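Local coordinates for D-glucosaminate-6-phosphate ammonia lyase (Salmonella typhimurium, PDB 7LCE), which belongs to the selenocysteine synthase family of pyridoxal-phosphate proteins, with the aminotransferase-like fold and the cofactor covalently attached to the chain, at residues A[278-283]-A[355-360]; A[303-308]-A[338-343]; A[309-314]-A[362-367]. All blocks are in the same frame, centred on the assembly; numbering follows the deposited sequence.

In the fold
All three contacts lie in the small C-terminal domain, where helices rest on one face of a three-stranded antiparallel sheet. Interaction 2 pairs two strands of that sheet, 300-306 and 340-343, by backbone hydrogen bonds. Interaction 1 is the buried, wholly apolar seam between helices 270-282 and 352-365 above the sheet; I280 reaches V304, and L360 reaches F341. Interaction 3 uses the C-terminal part of helix 352-365 again, against the short helix that follows strand 300-306. It is apolar too but, like interaction 2, partly buried, and E310 of its first segment binds a calcium ion. I283 CG2 touches A364 CB and joins interactions 1 and 3, while V306 touches L311 and joins interactions 2 and 3.

Interaction 1 (A[278-283]-A[355-360])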
loop_
_atom_site.group_PDB
_atom_site.type_symbol
_atom_site.label_atom_id
_atom_site.label_comp_id
_atom_site.label_asym_id
_atom_site.label_seq_id
_atom_site.Cartn_x
_atom_site.Cartn_y
_atom_site.Cartn_z
ATOM N N GLU A 278 4.365 -6.120 -73.320
ATOM C CA GLU A 278 5.212 -6.343 -74.486
ATOM C C GLU A 278 6.315 -5.296 -74.580
ATOM O O GLU A 278 7.443 -5.611 -74.978
ATOM C CB GLU A 278 4.365 -6.362 -75.760
ATOM C CG GLU A 278 3.484 -7.597 -75.886
ATOM C CD GLU A 278 2.614 -7.579 -77.128
ATOM O OE1 GLU A 278 3.111 -7.167 -78.198
ATOM O OE2 GLU A 278 1.436 -7.986 -77.037
ATOM N N ALA A 279 6.009 -4.048 -74.220
ATOM C CA ALA A 279 7.002 -2.984 -74.329
ATOM C C ALA A 279 8.181 -3.229 -73.398
ATOM O O ALA A 279 9.337 -3.008 -73.777
ATOM C CB ALA A 279 6.354 -1.633 -74.030
ATOM N N ILE A 280 7.910 -3.685 -72.174
ATOM C CA ILE A 280 8.989 -3.990 -71.241
ATOM C C ILE A 280 9.799 -5.186 -71.729
ATOM O O ILE A 280 11.024 -5.234 -71.559
ATOM C CB ILE A 280 8.422 -4.215 -69.826
ATOM C CG1 ILE A 280 7.654 -2.977 -69.357
ATOM C CG2 ILE A 280 9.534 -4.552 -68.843
ATOM C CD1 ILE A 280 6.858 -3.193 -68.086
ATOM N N SER A 281 9.136 -6.168 -72.350
ATOM C CA SER A 281 9.844 -7.349 -72.836
ATOM C C SER A 281 10.791 -7.014 -73.982
ATOM O O SER A 281 11.774 -7.732 -74.201
ATOM C CB SER A 281 8.841 -8.415 -73.268
ATOM O OG SER A 281 7.937 -8.706 -72.217
ATOM N N ALA A 282 10.500 -5.952 -74.738
ATOM C CA ALA A 282 11.411 -5.515 -75.790
ATOM C C ALA A 282 12.736 -5.022 -75.222
ATOM O O ALA A 282 13.766 -5.096 -75.902
ATOM C CB ALA A 282 10.757 -4.420 -76.632
ATOM N N ILE A 283 12.725 -4.515 -73.989
ATOM C CA ILE A 283 13.946 -4.054 -73.336
ATOM C C ILE A 283 14.832 -5.247 -73.000
ATOM O O ILE A 283 14.365 -6.256 -72.455
ATOM C CB ILE A 283 13.604 -3.242 -72.077
ATOM C CG1 ILE A 283 12.807 -1.989 -72.442
ATOM C CG2 ILE A 283 14.863 -2.858 -71.323
ATOM C CD1 ILE A 283 11.870 -1.533 -71.349
ATOM N N LEU A 355 5.390 6.262 -68.685
ATOM C CA LEU A 355 6.558 6.807 -68.004
ATOM C C LEU A 355 7.384 5.705 -67.349
ATOM O O LEU A 355 8.619 5.768 -67.346
ATOM C CB LEU A 355 6.113 7.835 -66.965
ATOM C CG LEU A 355 5.360 9.039 -67.530
ATOM C CD1 LEU A 355 4.846 9.935 -66.413
ATOM C CD2 LEU A 355 6.255 9.818 -68.480
ATOM N N ILE A 356 6.721 4.680 -66.803
ATOM C CA ILE A 356 7.444 3.589 -66.153
ATOM C C ILE A 356 8.289 2.830 -67.165
ATOM O O ILE A 356 9.433 2.451 -66.880
ATOM C CB ILE A 356 6.466 2.656 -65.414
ATOM C CG1 ILE A 356 5.703 3.423 -64.334
ATOM C CG2 ILE A 356 7.210 1.486 -64.797
ATOM C CD1 ILE A 356 4.727 2.567 -63.555
ATOM N N VAL A 357 7.747 2.597 -68.363
ATOM C CA VAL A 357 8.516 1.910 -69.396
ATOM C C VAL A 357 9.709 2.756 -69.819
ATOM O O VAL A 357 10.801 2.233 -70.073
ATOM C CB VAL A 357 7.613 1.565 -70.593
ATOM C CG1 VAL A 357 8.370 0.711 -71.592
ATOM C CG2 VAL A 357 6.358 0.847 -70.124
ATOM N N ALA A 358 9.524 4.077 -69.895
ATOM C CA ALA A 358 10.626 4.957 -70.268
ATOM C C ALA A 358 11.738 4.923 -69.227
ATOM O O ALA A 358 12.923 4.865 -69.577
ATOM C CB ALA A 358 10.115 6.383 -70.464
ATOM N N ARG A 359 11.379 4.960 -67.941
ATOM C CA ARG A 359 12.400 4.880 -66.902
ATOM C C ARG A 359 13.088 3.521 -66.923
ATOM O O ARG A 359 14.302 3.429 -66.714
ATOM C CB ARG A 359 11.785 5.141 -65.529
ATOM C CG ARG A 359 12.781 5.068 -64.380
ATOM C CD ARG A 359 13.673 6.304 -64.362
ATOM N NE ARG A 359 14.660 6.268 -63.289
ATOM C CZ ARG A 359 15.955 6.049 -63.470
ATOM N NH1 ARG A 359 16.461 5.869 -64.678
ATOM N NH2 ARG A 359 16.763 6.022 -62.415
ATOM N N LEU A 360 12.326 2.455 -67.184
ATOM C CA LEU A 360 12.928 1.133 -67.313
ATOM C C LEU A 360 13.879 1.089 -68.499
ATOM O O LEU A 360 14.953 0.482 -68.425
ATOM C CB LEU A 360 11.845 0.064 -67.458
ATOM C CG LEU A 360 11.060 -0.319 -66.204
ATOM C CD1 LEU A 360 9.961 -1.309 -66.556
ATOM C CD2 LEU A 360 11.991 -0.894 -65.149
#
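I280 and V357 mark the level at which two helices run side by side, their CA atoms 6.2 Å apart. Helix segments 278-282 and 355-360 point the same way, with 7° between their axes and a closest approach of 10.0 Å, and small or branched apolar residues fill the groove between them. V357 is the centre of the seam. Its CG1, anti to the backbone N (chi1 -173°), extends to A279 CB at 3.9 Å and also meets I283 CD1, while V357 CG2 lies against I280 CG1 at 4.1 Å. The two methyls thus divide their work: one serves A279 and I283, the other I280. One turn further on, L360 offers CD1 to several atoms of I280, reaching I280 CD1 at 3.9 Å and I280 CG2 at 4.0 Å. I283 closes the seam at the C-terminal end of segment 278-283. Its CG1 stands anti to the carbonyl carbon (chi1 -62°), and CD1 beyond it comes within 4.2 Å of L360 CB, also passing close to the carbonyl oxygen of V357. The side chains of I280 and V357 meet at a slant, and every side-chain pair is aliphatic, so the two helices are held together by dispersion and by the exclusion of water. Beneath the seam, I280 and L360 both rest on L286 of strand 286-292, and L360 also touches V318 and L322 of helix 315-324. S281 ties its helix to the same strand by bonding through OG to A288 N. Near-parallel helices sharing one hydrophobic layer above an antiparallel sheet make this a two-layer alpha/beta sandwich, the architecture of the small C-terminal domain in the aminotransferase-like fold.

Interaction 2 (A[303-308]-A[338-343])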
loop_
_atom_site.group_PDB
_atom_site.type_symbol
_atom_site.label_atom_id
_atom_site.label_comp_id
_atom_site.label_asym_id
_atom_site.label_seq_id
_atom_site.Cartn_x
_atom_site.Cartn_y
_atom_site.Cartn_z
ATOM N N ARG A 303 3.820 -8.580 -63.945
ATOM C CA ARG A 303 5.003 -9.151 -63.320
ATOM C C ARG A 303 6.205 -8.944 -64.230
ATOM O O ARG A 303 6.189 -9.350 -65.395
ATOM C CB ARG A 303 4.779 -10.636 -63.041
ATOM C CG ARG A 303 5.956 -11.348 -62.414
ATOM C CD ARG A 303 5.605 -12.794 -62.118
ATOM N NE ARG A 303 5.273 -13.536 -63.328
ATOM C CZ ARG A 303 4.711 -14.736 -63.337
ATOM N NH1 ARG A 303 4.406 -15.365 -62.213
ATOM N NH2 ARG A 303 4.453 -15.323 -64.501
ATOM N N VAL A 304 7.253 -8.321 -63.694
ATOM C CA VAL A 304 8.453 -7.992 -64.454
ATOM C C VAL A 304 9.603 -8.799 -63.874
ATOM O O VAL A 304 9.927 -8.668 -62.686
ATOM C CB VAL A 304 8.765 -6.488 -64.410
ATOM C CG1 VAL A 304 9.968 -6.173 -65.284
ATOM C CG2 VAL A 304 7.556 -5.683 -64.854
ATOM N N ARG A 305 10.222 -9.624 -64.711
ATOM C CA ARG A 305 11.345 -10.458 -64.312
ATOM C C ARG A 305 12.621 -9.898 -64.922
ATOM O O ARG A 305 12.656 -9.572 -66.113
ATOM C CB ARG A 305 11.119 -11.907 -64.754
ATOM C CG ARG A 305 12.184 -12.891 -64.300
ATOM C CD ARG A 305 11.743 -14.331 -64.539
ATOM N NE ARG A 305 10.538 -14.679 -63.793
ATOM C CZ ARG A 305 9.318 -14.729 -64.312
ATOM N NH1 ARG A 305 9.097 -14.460 -65.588
ATOM N NH2 ARG A 305 8.293 -15.056 -63.531
ATOM N N VAL A 306 13.666 -9.793 -64.105
ATOM C CA VAL A 306 14.929 -9.187 -64.506
ATOM C C VAL A 306 15.970 -10.287 -64.638
ATOM O O VAL A 306 16.081 -11.154 -63.762
ATOM C CB VAL A 306 15.383 -8.120 -63.495
ATOM C CG1 VAL A 306 16.579 -7.354 -64.033
ATOM C CG2 VAL A 306 14.237 -7.178 -63.173
ATOM N N ASN A 307 16.732 -10.248 -65.726
ATOM C CA ASN A 307 17.850 -11.159 -65.931
ATOM C C ASN A 307 19.134 -10.383 -65.675
ATOM O O ASN A 307 19.507 -9.509 -66.464
ATOM C CB ASN A 307 17.832 -11.747 -67.339
ATOM C CG ASN A 307 18.918 -12.780 -67.549
ATOM O OD1 ASN A 307 19.939 -12.506 -68.177
ATOM N ND2 ASN A 307 18.708 -13.976 -67.011
ATOM N N ALA A 308 19.807 -10.705 -64.568
ATOM C CA ALA A 308 21.015 -9.972 -64.203
ATOM C C ALA A 308 22.100 -10.129 -65.258
ATOM O O ALA A 308 22.876 -9.197 -65.493
ATOM C CB ALA A 308 21.523 -10.439 -62.839
ATOM N N GLN A 338 13.371 -13.098 -55.376
ATOM C CA GLN A 338 13.264 -14.065 -56.459
ATOM C C GLN A 338 13.612 -13.478 -57.821
ATOM O O GLN A 338 13.506 -14.186 -58.828
ATOM C CB GLN A 338 11.848 -14.648 -56.499
ATOM C CG GLN A 338 11.412 -15.302 -55.198
ATOM C CD GLN A 338 9.946 -15.691 -55.206
ATOM O OE1 GLN A 338 9.307 -15.724 -56.258
ATOM N NE2 GLN A 338 9.405 -15.985 -54.030
ATOM N N GLY A 339 14.017 -12.211 -57.878
ATOM C CA GLY A 339 14.371 -11.586 -59.135
ATOM C C GLY A 339 13.216 -11.013 -59.919
ATOM O O GLY A 339 13.351 -10.798 -61.128
ATOM N N VAL A 340 12.079 -10.764 -59.275
ATOM C CA VAL A 340 10.885 -10.249 -59.936
ATOM C C VAL A 340 10.337 -9.085 -59.121
ATOM O O VAL A 340 10.348 -9.117 -57.886
ATOM C CB VAL A 340 9.806 -11.339 -60.129
ATOM C CG1 VAL A 340 10.303 -12.420 -61.079
ATOM C CG2 VAL A 340 9.405 -11.947 -58.801
ATOM N N PHE A 341 9.881 -8.048 -59.816
ATOM C CA PHE A 341 9.085 -6.987 -59.215
ATOM C C PHE A 341 7.820 -6.800 -60.038
ATOM O O PHE A 341 7.802 -7.057 -61.244
ATOM C CB PHE A 341 9.873 -5.663 -59.091
ATOM C CG PHE A 341 10.173 -4.995 -60.405
ATOM C CD1 PHE A 341 9.281 -4.095 -60.966
ATOM C CD2 PHE A 341 11.365 -5.247 -61.063
ATOM C CE1 PHE A 341 9.564 -3.477 -62.170
ATOM C CE2 PHE A 341 11.653 -4.631 -62.267
ATOM C CZ PHE A 341 10.752 -3.744 -62.820
ATOM N N SER A 342 6.751 -6.377 -59.373
ATOM C CA SER A 342 5.450 -6.270 -60.010
ATOM C C SER A 342 4.910 -4.850 -59.911
ATOM O O SER A 342 5.302 -4.067 -59.040
ATOM C CB SER A 342 4.454 -7.248 -59.374
ATOM O OG SER A 342 3.176 -7.133 -59.972
ATOM N N LEU A 343 3.993 -4.532 -60.821
ATOM C CA LEU A 343 3.360 -3.222 -60.904
ATOM C C LEU A 343 1.856 -3.409 -60.782
ATOM O O LEU A 343 1.246 -4.101 -61.605
ATOM C CB LEU A 343 3.700 -2.498 -62.211
ATOM C CG LEU A 343 5.119 -2.074 -62.606
ATOM C CD1 LEU A 343 6.106 -3.220 -62.651
ATOM C CD2 LEU A 343 5.067 -1.388 -63.962
#
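V304 lies over the ring of F341, its CB 3.9 Å from the F341 ring centroid and 18° off the ring normal, a CH-pi contact displaced toward the rim at CE1 and CZ. F341 CG sits between the backbone N and the carbonyl carbon (chi1 69°), and the ring runs alongside V304; V304 CG1 meets F341 CZ at 3.5 Å. V306 CG2 approaches the ring edge near its plane, 3.7 Å from F341 CE2, and V304 CG2 packs on L343 CD1. The strands are antiparallel. V304 and F341 form a hydrogen-bonded pair, V304 N to F341 O at 2.8 Å and F341 N to V304 O at 2.9 Å. A further bond, V306 N to G339 O at 3.2 Å, is almost straight (177°). On the other face, V340 CG1 lies 3.5 Å from R305 NE, obliquely to the guanidinium. R305 NH2 stands above the R303 guanidinium, whose NH2 makes a salt bridge with D289. The sheet is therefore two-sided: V304, V306 and F341 build the hydrophobic layer under the helices, whereas R303 and R305 gather positive charge, with a calcium ion about 5 Å from the R303 side chain, and D289 probably offsets part of it.

Interaction 3 (A[309-314]-A[362-367]); sequences SELGLN and EIAEHA. With CA (calcium ion), chain I.
L311 sends CG anti to its backbone N (chi1 -172°), and its CD1 reaches A364 CB at 3.7 Å; L313 turns CG anti to its carbonyl carbon instead (chi1 -69°), and its CD1 meets A367 CB at 3.6 Å. L311 and L313 flank G312, the positive-phi glycine (phi 104°) that follows the short helix 308-311; the chain turns out of the helix there, and both leucines meet the same neighbour. That neighbour is the C-terminal part of helix 352-365 and A367. A367 CB lies between the two leucines, touching L313 CD1, standing 4.4 Å from L311 CG and lying beside the carbonyl oxygen of L311. L313 CD2 makes a looser contact with I363 CG2 at 4.3 Å. All these side-chain pairs are aliphatic, and the leucine branches pack directly on the small alanines A364 and A367. Helix 315-324 backs the contact, with V318 under L311 and Q321 touching both L313 and I363. N314 starts that helix as its N-cap, OD1 accepting from D317 N. The short helix is capped likewise, N307 OD1 receiving E310 N. The E310 side chain leaves the apolar contact and grips a calcium ion with both carboxylate oxygens, OE1 at 2.5 Å and OE2 at 2.7 Å, while a water oxygen binds the calcium ion at 2.4 Å.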
loop_
_atom_site.group_PDB
_atom_site.type_symbol
_atom_site.label_atom_id
_atom_site.label_comp_id
_atom_site.label_asym_id
_atom_site.label_seq_id
_atom_site.Cartn_x
_atom_site.Cartn_y
_atom_site.Cartn_z
ATOM N N SER A 309 22.169 -11.296 -65.902
ATOM C CA SER A 309 23.195 -11.528 -66.914
ATOM C C SER A 309 23.019 -10.591 -68.105
ATOM O O SER A 309 23.988 -9.990 -68.584
ATOM C CB SER A 309 23.158 -12.989 -67.362
ATOM O OG SER A 309 24.154 -13.245 -68.338
ATOM N N GLU A 310 21.783 -10.443 -68.590
ATOM C CA GLU A 310 21.542 -9.603 -69.761
ATOM C C GLU A 310 21.576 -8.122 -69.401
ATOM O O GLU A 310 22.310 -7.342 -70.016
ATOM C CB GLU A 310 20.197 -9.954 -70.407
ATOM C CG GLU A 310 20.140 -11.299 -71.123
ATOM C CD GLU A 310 18.724 -11.687 -71.534
ATOM O OE1 GLU A 310 17.789 -10.900 -71.273
ATOM O OE2 GLU A 310 18.546 -12.774 -72.123
ATOM N N LEU A 311 20.786 -7.719 -68.405
ATOM C CA LEU A 311 20.675 -6.300 -68.080
ATOM C C LEU A 311 21.937 -5.781 -67.405
ATOM O O LEU A 311 22.433 -4.704 -67.753
ATOM C CB LEU A 311 19.451 -6.063 -67.196
ATOM C CG LEU A 311 19.083 -4.607 -66.914
ATOM C CD1 LEU A 311 18.455 -3.962 -68.135
ATOM C CD2 LEU A 311 18.132 -4.534 -65.742
ATOM N N GLY A 312 22.487 -6.541 -66.462
ATOM C CA GLY A 312 23.596 -6.086 -65.652
ATOM C C GLY A 312 23.219 -5.693 -64.242
ATOM O O GLY A 312 24.109 -5.353 -63.452
ATOM N N LEU A 313 21.931 -5.726 -63.907
ATOM C CA LEU A 313 21.437 -5.388 -62.582
ATOM C C LEU A 313 20.424 -6.435 -62.145
ATOM O O LEU A 313 19.706 -7.008 -62.971
ATOM C CB LEU A 313 20.771 -4.001 -62.538
ATOM C CG LEU A 313 21.558 -2.698 -62.698
ATOM C CD1 LEU A 313 22.146 -2.528 -64.089
ATOM C CD2 LEU A 313 20.654 -1.527 -62.358
ATOM N N ASN A 314 20.379 -6.694 -60.841
ATOM C CA ASN A 314 19.350 -7.568 -60.307
ATOM C C ASN A 314 18.072 -6.771 -60.050
ATOM O O ASN A 314 18.050 -5.539 -60.122
ATOM C CB ASN A 314 19.831 -8.254 -59.028
ATOM C CG ASN A 314 20.392 -7.278 -58.021
ATOM O OD1 ASN A 314 19.649 -6.538 -57.379
ATOM N ND2 ASN A 314 21.713 -7.269 -57.877
ATOM N N GLU A 362 15.474 3.730 -69.747
ATOM C CA GLU A 362 16.627 4.547 -69.376
ATOM C C GLU A 362 17.566 3.795 -68.438
ATOM O O GLU A 362 18.791 3.889 -68.572
ATOM C CB GLU A 362 16.165 5.853 -68.727
ATOM C CG GLU A 362 17.301 6.811 -68.395
ATOM C CD GLU A 362 16.822 8.078 -67.711
ATOM O OE1 GLU A 362 15.700 8.074 -67.159
ATOM O OE2 GLU A 362 17.566 9.082 -67.735
ATOM N N ILE A 363 17.009 3.045 -67.482
ATOM C CA ILE A 363 17.839 2.255 -66.577
ATOM C C ILE A 363 18.630 1.215 -67.358
ATOM O O ILE A 363 19.788 0.920 -67.038
ATOM C CB ILE A 363 16.967 1.603 -65.486
ATOM C CG1 ILE A 363 16.448 2.658 -64.510
ATOM C CG2 ILE A 363 17.742 0.530 -64.734
ATOM C CD1 ILE A 363 15.350 2.158 -63.602
ATOM N N ALA A 364 18.023 0.660 -68.409
ATOM C CA ALA A 364 18.714 -0.330 -69.227
ATOM C C ALA A 364 19.861 0.296 -70.009
ATOM O O ALA A 364 20.939 -0.301 -70.118
ATOM C CB ALA A 364 17.729 -1.008 -70.173
ATOM N N GLU A 365 19.650 1.491 -70.571
ATOM C CA GLU A 365 20.717 2.141 -71.327
ATOM C C GLU A 365 21.929 2.413 -70.449
ATOM O O GLU A 365 23.072 2.195 -70.868
ATOM C CB GLU A 365 20.217 3.448 -71.944
ATOM C CG GLU A 365 19.290 3.286 -73.130
ATOM C CD GLU A 365 18.812 4.621 -73.669
ATOM O OE1 GLU A 365 19.157 5.663 -73.068
ATOM O OE2 GLU A 365 18.097 4.629 -74.693
ATOM N N HIS A 366 21.700 2.886 -69.226
ATOM C CA HIS A 366 22.792 3.157 -68.305
ATOM C C HIS A 366 23.344 1.893 -67.659
ATOM O O HIS A 366 24.344 1.972 -66.936
ATOM C CB HIS A 366 22.312 4.137 -67.232
ATOM C CG HIS A 366 21.991 5.499 -67.766
ATOM N ND1 HIS A 366 21.244 6.419 -67.062
ATOM C CD2 HIS A 366 22.304 6.091 -68.943
ATOM C CE1 HIS A 366 21.116 7.521 -67.780
ATOM N NE2 HIS A 366 21.750 7.349 -68.926
ATOM N N ALA A 367 22.718 0.737 -67.900
ATOM C CA ALA A 367 23.300 -0.532 -67.475
ATOM C C ALA A 367 24.542 -0.874 -68.286
ATOM O O ALA A 367 25.524 -1.394 -67.743
ATOM C CB ALA A 367 22.259 -1.643 -67.585
HETATM CA CA CA I . 15.974 -12.190 -72.507
HETATM O O HOH W 1 15.744 -9.930 -73.248
#